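Local coordinates for beta subunit of a putative Aromatic-ring-hydroxylating dioxygenase (PDB 3EBY), which probably serves as the small, non-catalytic beta subunit of a putative dioxygenase that hydroxylates aromatic rings, at residues L32-W35 and P36-F39; C64-K67 and G68-A71. All blocks are in the same frame, centred on the assembly; numbering follows the deposited sequence.

Contact 1 of 2, residues L32-W35 and P36-F39; sequences LEQW and PTLF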
loop_
_atom_site.group_PDB
_atom_site.type_symbol
_atom_site.label_atom_id
_atom_site.label_comp_id
_atom_site.label_asym_id
_atom_site.label_seq_id
_atom_site.Cartn_x
_atom_site.Cartn_y
_atom_site.Cartn_z
ATOM N N LEU A 32 18.539 6.873 -9.402
ATOM C CA LEU A 32 17.912 8.091 -9.916
ATOM C C LEU A 32 18.089 8.237 -11.432
ATOM O O LEU A 32 17.199 8.746 -12.127
ATOM C CB LEU A 32 18.467 9.337 -9.210
ATOM C CG LEU A 32 18.288 9.451 -7.681
ATOM C CD1 LEU A 32 18.769 10.818 -7.230
ATOM C CD2 LEU A 32 16.830 9.208 -7.219
ATOM N N GLU A 33 19.160 7.662 -11.957
ATOM C CA GLU A 33 19.405 7.708 -13.406
ATOM C C GLU A 33 18.298 7.016 -14.234
ATOM O O GLU A 33 18.104 7.344 -15.398
ATOM C CB GLU A 33 20.764 7.099 -13.737
ATOM C CG GLU A 33 21.940 7.968 -13.369
ATOM C CD GLU A 33 22.320 7.915 -11.895
ATOM O OE1 GLU A 33 21.781 7.055 -11.141
ATOM O OE2 GLU A 33 23.170 8.752 -11.489
ATOM N N GLN A 34 17.610 6.039 -13.648
ATOM C CA GLN A 34 16.515 5.350 -14.345
ATOM C C GLN A 34 15.250 6.215 -14.427
ATOM O O GLN A 34 14.425 6.037 -15.321
ATOM C CB GLN A 34 16.161 4.009 -13.648
ATOM C CG GLN A 34 14.985 3.219 -14.350
ATOM C CD GLN A 34 14.534 1.921 -13.595
ATOM O OE1 GLN A 34 14.876 1.709 -12.433
ATOM N NE2 GLN A 34 13.694 1.132 -14.239
ATOM N N TRP A 35 15.118 7.160 -13.499
ATOM C CA TRP A 35 13.863 7.889 -13.317
ATOM C C TRP A 35 13.428 8.684 -14.576
ATOM O O TRP A 35 12.274 8.560 -14.997
ATOM C CB TRP A 35 13.924 8.770 -12.047
ATOM C CG TRP A 35 12.740 9.706 -11.855
ATOM C CD1 TRP A 35 11.470 9.363 -11.452
ATOM C CD2 TRP A 35 12.774 11.133 -11.892
ATOM N NE1 TRP A 35 10.693 10.494 -11.317
ATOM C CE2 TRP A 35 11.471 11.596 -11.580
ATOM C CE3 TRP A 35 13.777 12.071 -12.179
ATOM C CZ2 TRP A 35 11.141 12.954 -11.558
ATOM C CZ3 TRP A 35 13.451 13.418 -12.166
ATOM C CH2 TRP A 35 12.144 13.850 -11.810
ATOM N N PRO A 36 14.354 9.454 -15.198
ATOM C CA PRO A 36 13.952 10.202 -16.400
ATOM C C PRO A 36 13.521 9.283 -17.563
ATOM O O PRO A 36 12.661 9.654 -18.329
ATOM C CB PRO A 36 15.211 11.021 -16.749
ATOM C CG PRO A 36 15.982 11.109 -15.462
ATOM C CD PRO A 36 15.726 9.814 -14.771
ATOM N N THR A 37 14.069 8.058 -17.612
ATOM C CA THR A 37 13.742 7.100 -18.687
ATOM C C THR A 37 12.298 6.582 -18.642
ATOM O O THR A 37 11.801 6.004 -19.630
ATOM C CB THR A 37 14.711 5.871 -18.705
ATOM O OG1 THR A 37 14.382 4.944 -17.669
ATOM C CG2 THR A 37 16.195 6.319 -18.618
ATOM N N LEU A 38 11.632 6.781 -17.515
ATOM C CA LEU A 38 10.239 6.320 -17.302
ATOM C C LEU A 38 9.219 7.283 -17.923
ATOM O O LEU A 38 8.017 7.032 -17.907
ATOM C CB LEU A 38 9.961 6.152 -15.807
ATOM C CG LEU A 38 10.986 5.284 -15.062
ATOM C CD1 LEU A 38 10.630 5.127 -13.570
ATOM C CD2 LEU A 38 11.083 3.890 -15.745
ATOM N N PHE A 39 9.721 8.387 -18.449
ATOM C CA PHE A 39 8.892 9.422 -19.090
ATOM C C PHE A 39 9.183 9.496 -20.600
ATOM O O PHE A 39 10.255 9.090 -21.068
ATOM C CB PHE A 39 9.214 10.797 -18.492
ATOM C CG PHE A 39 8.884 10.934 -17.019
ATOM C CD1 PHE A 39 9.752 10.464 -16.050
ATOM C CD2 PHE A 39 7.758 11.677 -16.617
ATOM C CE1 PHE A 39 9.411 10.573 -14.676
ATOM C CE2 PHE A 39 7.468 11.864 -15.260
ATOM C CZ PHE A 39 8.313 11.318 -14.300
#
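The aromatic rings of W35 and F39 meet edge to face: F39 presents its CE1 corner to one face of the five-membered ring of W35, with the two planes at 79°. The nearest atoms of the two rings are F39 CE1 and W35 NE1, 3.6 Å apart, towards the rim of the indole. CG of W35 lies anti to the backbone N (chi1 173°), which brings the indole alongside F39. W35 O lies in the plane of the phenyl ring at its edge, 3.3 Å from F39 CD1, and also accepts L38 N at 3.1 Å from above its carbonyl plane. W35 CB packs 3.4 Å from P36 CD. On the neighbouring turn, T37 OG1 gives a short bond to Q34 O, 2.6 Å, in the carbonyl plane and on a lone pair; T37 N adds a weak bond to the same oxygen. L38 CG also packs against Q34 O.

Further out, the indole N-H of W35 is held by Y23 of helix 8-28, while Y45 meets the indole edge to face and L70 also packs on it. With an alanine here in place of W35, the hydroxyl of Y23 would probably lose its indole donor, and the edge of F39 the face it rests on. The carboxylate of E33 forms a salt bridge with R78. The i to i+3 bonds make a run of successive turns, here linking helix 8-28 to strand 39-40 in an NTF2-like fold.

Contact 2 of 2, residues C64-K67 and G68-A71; sequences CDSK and GMLA
G68, in the first turn of helix 67-79, has its backbone N 3.3 Å from S66 OG. The next residue, the selenomethionine M69, receives the cap: its backbone N donates to S66 OG at 3.3 Å with an N-H...O angle of 154°, which makes S66 the N-cap. The hydroxyl gets there because chi1 of S66 (72°) tucks OG between its own backbone N and carbonyl carbon. M69 N also makes a weak bond to S66 O. The side chain of M69 runs back over the loop, where CG passes 3.6 Å from S66 OG and the bend at chi3 turns the methyl towards C64 CA. Its selenium lies 3.1 Å from D65 OD1, the two side chains crossing at a slant, and near D65 N, a buried amide for which the model offers no partner. Selenium and methyl thus lie alongside the strand end, while M69 CB touches C64 CB.

L70 is buried. Its CD2 packs 3.6 Å from C64 CB and also touches C64 SG, whereas its CG rests on S66 O, the acceptor of a weak bond from L70 N. A71 follows with a shorter i to i+4 bond than that of L70, A71 N to K67 O at 2.9 Å and 166°, which approaches nearly in line with the carbonyl.

The K67 side chain extends to the loop bearing W35 and P36, beyond which its ammonium group forms a salt bridge with D41 and a hydrogen bond with F39 O. Strand 43-49 lies beside this junction: its Y45 pairs through the backbone with C64, and C43 and Y45 pack on L70. The capped turn therefore carries the chain from strand 60-64, outermost of the mixed sheet within this chain, into helix 67-79, with L70 between that sheet and the same loop.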
loop_
_atom_site.group_PDB
_atom_site.type_symbol
_atom_site.label_atom_id
_atom_site.label_comp_id
_atom_site.label_asym_id
_atom_site.label_seq_id
_atom_site.Cartn_x
_atom_site.Cartn_y
_atom_site.Cartn_z
ATOM N N CYS A 64 9.012 20.156 -14.078
ATOM C CA CYS A 64 9.851 19.787 -15.237
ATOM C C CYS A 64 8.953 19.647 -16.452
ATOM O O CYS A 64 8.068 18.803 -16.457
ATOM C CB CYS A 64 10.549 18.464 -15.001
ATOM S SG CYS A 64 11.570 18.308 -13.522
ATOM N N ASP A 65 9.229 20.406 -17.508
ATOM C CA ASP A 65 8.381 20.359 -18.708
ATOM C C ASP A 65 9.101 19.762 -19.927
ATOM O O ASP A 65 8.658 19.920 -21.095
ATOM C CB ASP A 65 7.818 21.752 -19.005
ATOM C CG ASP A 65 8.890 22.763 -19.363
ATOM O OD1 ASP A 65 10.082 22.406 -19.449
ATOM O OD2 ASP A 65 8.525 23.933 -19.574
ATOM N N SER A 66 10.176 19.034 -19.650
ATOM C CA SER A 66 10.880 18.243 -20.639
ATOM C C SER A 66 11.725 17.188 -19.923
ATOM O O SER A 66 12.025 17.308 -18.738
ATOM C CB SER A 66 11.801 19.121 -21.475
ATOM O OG SER A 66 12.935 19.558 -20.710
ATOM N N LYS A 67 12.157 16.183 -20.662
ATOM C CA LYS A 67 13.061 15.187 -20.098
ATOM C C LYS A 67 14.394 15.801 -19.698
ATOM O O LYS A 67 15.011 15.372 -18.715
ATOM C CB LYS A 67 13.281 14.035 -21.073
ATOM C CG LYS A 67 14.073 12.902 -20.453
ATOM C CD LYS A 67 14.115 11.729 -21.333
ATOM C CE LYS A 67 12.817 10.965 -21.289
ATOM N NZ LYS A 67 12.825 9.828 -22.223
ATOM N N GLY A 68 14.821 16.831 -20.429
ATOM C CA GLY A 68 16.056 17.537 -20.116
ATOM C C GLY A 68 16.058 18.102 -18.710
ATOM O O GLY A 68 17.073 18.013 -17.998
HETATM N N MSE A 69 14.907 18.623 -18.276
HETATM C CA MSE A 69 14.757 19.120 -16.915
HETATM C C MSE A 69 14.778 17.989 -15.861
HETATM O O MSE A 69 15.357 18.162 -14.791
HETATM C CB MSE A 69 13.487 19.982 -16.777
HETATM C CG MSE A 69 13.531 21.257 -17.595
HETATM SE SE MSE A 69 12.151 22.544 -17.124
HETATM C CE MSE A 69 12.603 22.903 -15.356
ATOM N N LEU A 70 14.180 16.828 -16.179
ATOM C CA LEU A 70 14.268 15.652 -15.312
ATOM C C LEU A 70 15.748 15.280 -15.100
ATOM O O LEU A 70 16.200 15.065 -13.962
ATOM C CB LEU A 70 13.536 14.447 -15.933
ATOM C CG LEU A 70 12.046 14.552 -16.284
ATOM C CD1 LEU A 70 11.545 13.220 -16.889
ATOM C CD2 LEU A 70 11.205 14.956 -15.068
ATOM N N ALA A 71 16.477 15.184 -16.211
ATOM C CA ALA A 71 17.882 14.789 -16.188
ATOM C C ALA A 71 18.711 15.821 -15.458
ATOM O O ALA A 71 19.603 15.463 -14.694
ATOM C CB ALA A 71 18.408 14.577 -17.601
#

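From the N terminus, the chain leaves helix 8-28 and passes through contact 1, whose turns at 32-38 lead into strand 39-40. Strands 43-49 and 60-64 follow before contact 2 at 64-71 turns the chain into helix 67-79. The two local contacts are in series, neither nested nor crossing, yet their centres lie only about 10 Å apart. They touch directly: L70 CD1 is 3.4 Å from F39 CD1, and K67 CE is 3.2 Å from P36 O. Together they tie the loop after the N-terminal helix to the start of helix 67-79, beside strands 43-49 and 60-64, the latter outermost of the sheet within this chain.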